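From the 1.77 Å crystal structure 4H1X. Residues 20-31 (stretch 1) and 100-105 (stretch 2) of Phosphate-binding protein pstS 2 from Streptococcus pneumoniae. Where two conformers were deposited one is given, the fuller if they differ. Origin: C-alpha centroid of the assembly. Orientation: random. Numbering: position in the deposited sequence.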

# COMPACT_ATOMS: atom_id res chain seq x y z
N SER A 20 -6.50 9.70 -2.39
CA SER A 20 -5.87 8.45 -2.85
C SER A 20 -5.04 7.84 -1.71
O SER A 20 -4.26 8.55 -1.08
CB SER A 20 -4.97 8.72 -4.05
OG SER A 20 -3.98 7.70 -4.20
N GLY A 21 -5.18 6.54 -1.47
CA GLY A 21 -4.38 5.88 -0.43
C GLY A 21 -2.89 5.87 -0.76
O GLY A 21 -2.06 6.07 0.12
N THR A 22 -2.55 5.70 -2.06
CA THR A 22 -1.16 5.72 -2.52
C THR A 22 -0.56 7.11 -2.31
O THR A 22 0.58 7.22 -1.86
CB THR A 22 -1.06 5.24 -3.97
OG1 THR A 22 -1.57 3.90 -4.04
CG2 THR A 22 0.36 5.27 -4.49
N ARG A 23 -1.37 8.17 -2.57
CA ARG A 23 -0.92 9.55 -2.33
C ARG A 23 -0.64 9.75 -0.83
O ARG A 23 0.38 10.33 -0.47
CB ARG A 23 -1.96 10.56 -2.81
CG ARG A 23 -1.56 12.00 -2.46
CD ARG A 23 -2.46 12.98 -3.18
NE ARG A 23 -2.22 14.37 -2.75
CZ ARG A 23 -2.69 15.44 -3.38
NH1 ARG A 23 -3.43 15.30 -4.47
NH2 ARG A 23 -2.42 16.66 -2.92
N GLY A 24 -1.55 9.27 0.01
CA GLY A 24 -1.43 9.39 1.46
C GLY A 24 -0.14 8.75 1.95
O GLY A 24 0.61 9.36 2.71
N ALA A 25 0.14 7.54 1.47
CA ALA A 25 1.34 6.80 1.84
C ALA A 25 2.60 7.51 1.35
O ALA A 25 3.53 7.75 2.14
CB ALA A 25 1.29 5.40 1.27
N PHE A 26 2.64 7.85 0.06
CA PHE A 26 3.78 8.54 -0.55
C PHE A 26 4.13 9.82 0.19
O PHE A 26 5.27 10.01 0.57
CB PHE A 26 3.52 8.84 -2.04
CG PHE A 26 4.69 9.54 -2.69
CD1 PHE A 26 5.81 8.81 -3.11
CD2 PHE A 26 4.70 10.92 -2.87
CE1 PHE A 26 6.90 9.46 -3.72
CE2 PHE A 26 5.80 11.57 -3.45
CZ PHE A 26 6.90 10.83 -3.86
N THR A 27 3.14 10.71 0.39
CA THR A 27 3.39 11.99 1.05
C THR A 27 3.79 11.80 2.52
O THR A 27 4.63 12.55 3.00
CB THR A 27 2.19 12.93 0.89
OG1 THR A 27 1.05 12.34 1.50
CG2 THR A 27 1.90 13.30 -0.59
N GLU A 28 3.23 10.78 3.21
CA GLU A 28 3.63 10.50 4.60
C GLU A 28 5.11 10.02 4.66
O GLU A 28 5.91 10.56 5.42
CB GLU A 28 2.70 9.47 5.25
CG GLU A 28 3.06 9.09 6.69
CD GLU A 28 3.16 10.23 7.68
OE1 GLU A 28 2.25 11.08 7.72
OE2 GLU A 28 4.16 10.25 8.45
N ILE A 29 5.44 8.99 3.87
CA ILE A 29 6.78 8.39 3.85
C ILE A 29 7.88 9.41 3.47
O ILE A 29 8.94 9.42 4.11
CB ILE A 29 6.83 7.11 2.95
CG1 ILE A 29 5.87 6.01 3.49
CG2 ILE A 29 8.27 6.55 2.87
CD1 ILE A 29 5.46 4.94 2.43
N THR A 30 7.64 10.25 2.44
CA THR A 30 8.63 11.25 2.00
C THR A 30 8.69 12.49 2.94
O THR A 30 9.60 13.31 2.80
CB THR A 30 8.31 11.71 0.56
OG1 THR A 30 6.99 12.23 0.55
CG2 THR A 30 8.49 10.60 -0.47
N GLY A 31 7.71 12.64 3.83
CA GLY A 31 7.62 13.77 4.75
C GLY A 31 7.01 15.03 4.17
O GLY A 31 7.13 16.11 4.76
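Stretch 2, residues 100-105: YPLQRP

How does the second stretch run relative to the helix of the first? A helix starts at G21, opened by S20 at the N-cap, whose OG accepts from R23 N at 3.1 Å; G31, with positive phi, leaves helical conformation in a Schellman motif. Stretch 2 begins as loop at Y100, P101 and L102 and becomes extended strand from Q103 to P105, with phi/psi values near -150/155 at Q103 and R104. The strand axis passes 9.4 Å from the helix axis at its closest, and the two N-to-C directions make an angle of 114°, so the strand crosses the helix steeply and leans toward the antiparallel sense. The register agrees: L102 CA lies 6.6 Å from I29 CA, near the end of the helix, whereas R104 CA lies 7.4 Å from A25 CA, one turn earlier.

What does R104 do against the first turns of the helix? It loses more surface to the other stretch than any other residue, 77 Å², and its CA-to-CB bond points toward the helix. Chi1 is p, while chi2 and chi3 are both t, so beyond CB the chain is extended and carries the guanidinium back along the helix toward its N-terminal end. A25, whose methyl group also points toward the partner, supports this course: A25 CB is 3.6 Å from R104 CD and lies over one face of the guanidinium. Farther on, R104 NH1 comes within 3.5 Å of G21 O and R104 NH2 within 4.0 Å of T22 OG1. These are contacts rather than hydrogen bonds; G21 O already accepts from A25 N at 3.0 Å in the helix, and the guanidinium nitrogens are hydrogen-bonded elsewhere in the structure.

Where does I29 fit? With 75 Å² covered, it is almost the equal of R104, and it faces the other stretch where loop gives way to strand. Its side chain, chi1 m and chi2 t, spans several residues: I29 CG2 lies 3.7 Å from P101 O and 3.9 Å from L102 CD2, while I29 CD1 reaches to 3.5 Å from Q103 O and 4.5 Å from R104 CB. Two of these neighbours are backbone carbonyl oxygens, so the isoleucine packs against the main chain of stretch 2 as well as its side chains. The CA-to-CB bond of Q103 points away from the helix, as expected of the strand residue preceding R104, and Q103 NE2 donates to Y100 O at 2.8 Å.

How does L102 complete the contact? Its CA-to-CB bond points sideways, but the end of the side chain comes nearer the helix, and 64 Å² of the residue is covered. L102 CD2 touches both I29 CG2, at 3.9 Å, and T30 CG2, at 4.0 Å, making an apolar patch at the C-terminal end of the helix. No hydrogen bond joins the two stretches, so the 334 Å² they bury together rests on packing.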

# COMPACT_ATOMS: atom_id res chain seq x y z
N TYR A 100 14.89 -0.88 0.48
CA TYR A 100 14.08 0.05 -0.30
C TYR A 100 13.09 0.77 0.64
O TYR A 100 12.26 0.12 1.26
CB TYR A 100 13.38 -0.68 -1.46
CG TYR A 100 12.69 0.28 -2.38
CD1 TYR A 100 13.42 1.03 -3.31
CD2 TYR A 100 11.31 0.47 -2.32
CE1 TYR A 100 12.78 1.94 -4.15
CE2 TYR A 100 10.67 1.36 -3.18
CZ TYR A 100 11.40 2.10 -4.09
OH TYR A 100 10.76 2.96 -4.94
N PRO A 101 13.21 2.11 0.80
CA PRO A 101 12.42 2.81 1.83
C PRO A 101 10.97 3.18 1.51
O PRO A 101 10.20 3.38 2.47
CB PRO A 101 13.25 4.08 2.07
CG PRO A 101 13.88 4.36 0.77
CD PRO A 101 14.16 3.02 0.13
N LEU A 102 10.58 3.29 0.23
CA LEU A 102 9.20 3.65 -0.13
C LEU A 102 8.34 2.41 -0.13
O LEU A 102 8.14 1.76 -1.16
CB LEU A 102 9.10 4.35 -1.48
CG LEU A 102 9.96 5.58 -1.68
CD1 LEU A 102 9.97 5.96 -3.12
CD2 LEU A 102 9.47 6.74 -0.83
N GLN A 103 7.89 2.03 1.06
CA GLN A 103 7.06 0.85 1.24
C GLN A 103 6.26 1.00 2.50
O GLN A 103 6.61 1.78 3.40
CB GLN A 103 7.93 -0.43 1.32
CG GLN A 103 8.91 -0.43 2.51
CD GLN A 103 9.51 -1.78 2.76
OE1 GLN A 103 8.85 -2.69 3.29
NE2 GLN A 103 10.75 -1.95 2.35
N ARG A 104 5.17 0.24 2.55
CA ARG A 104 4.31 0.24 3.72
C ARG A 104 3.72 -1.15 3.89
O ARG A 104 3.49 -1.85 2.89
CB ARG A 104 3.19 1.29 3.60
CG ARG A 104 2.37 1.13 2.32
CD ARG A 104 1.13 1.97 2.30
NE ARG A 104 0.45 1.84 1.02
CZ ARG A 104 -0.76 2.32 0.77
NH1 ARG A 104 -1.44 2.96 1.71
NH2 ARG A 104 -1.32 2.13 -0.42
N PRO A 105 3.42 -1.53 5.13
CA PRO A 105 2.79 -2.84 5.34
C PRO A 105 1.28 -2.75 5.15
O PRO A 105 0.67 -1.69 5.40
CB PRO A 105 3.13 -3.15 6.80
CG PRO A 105 3.16 -1.79 7.47
CD PRO A 105 3.65 -0.82 6.42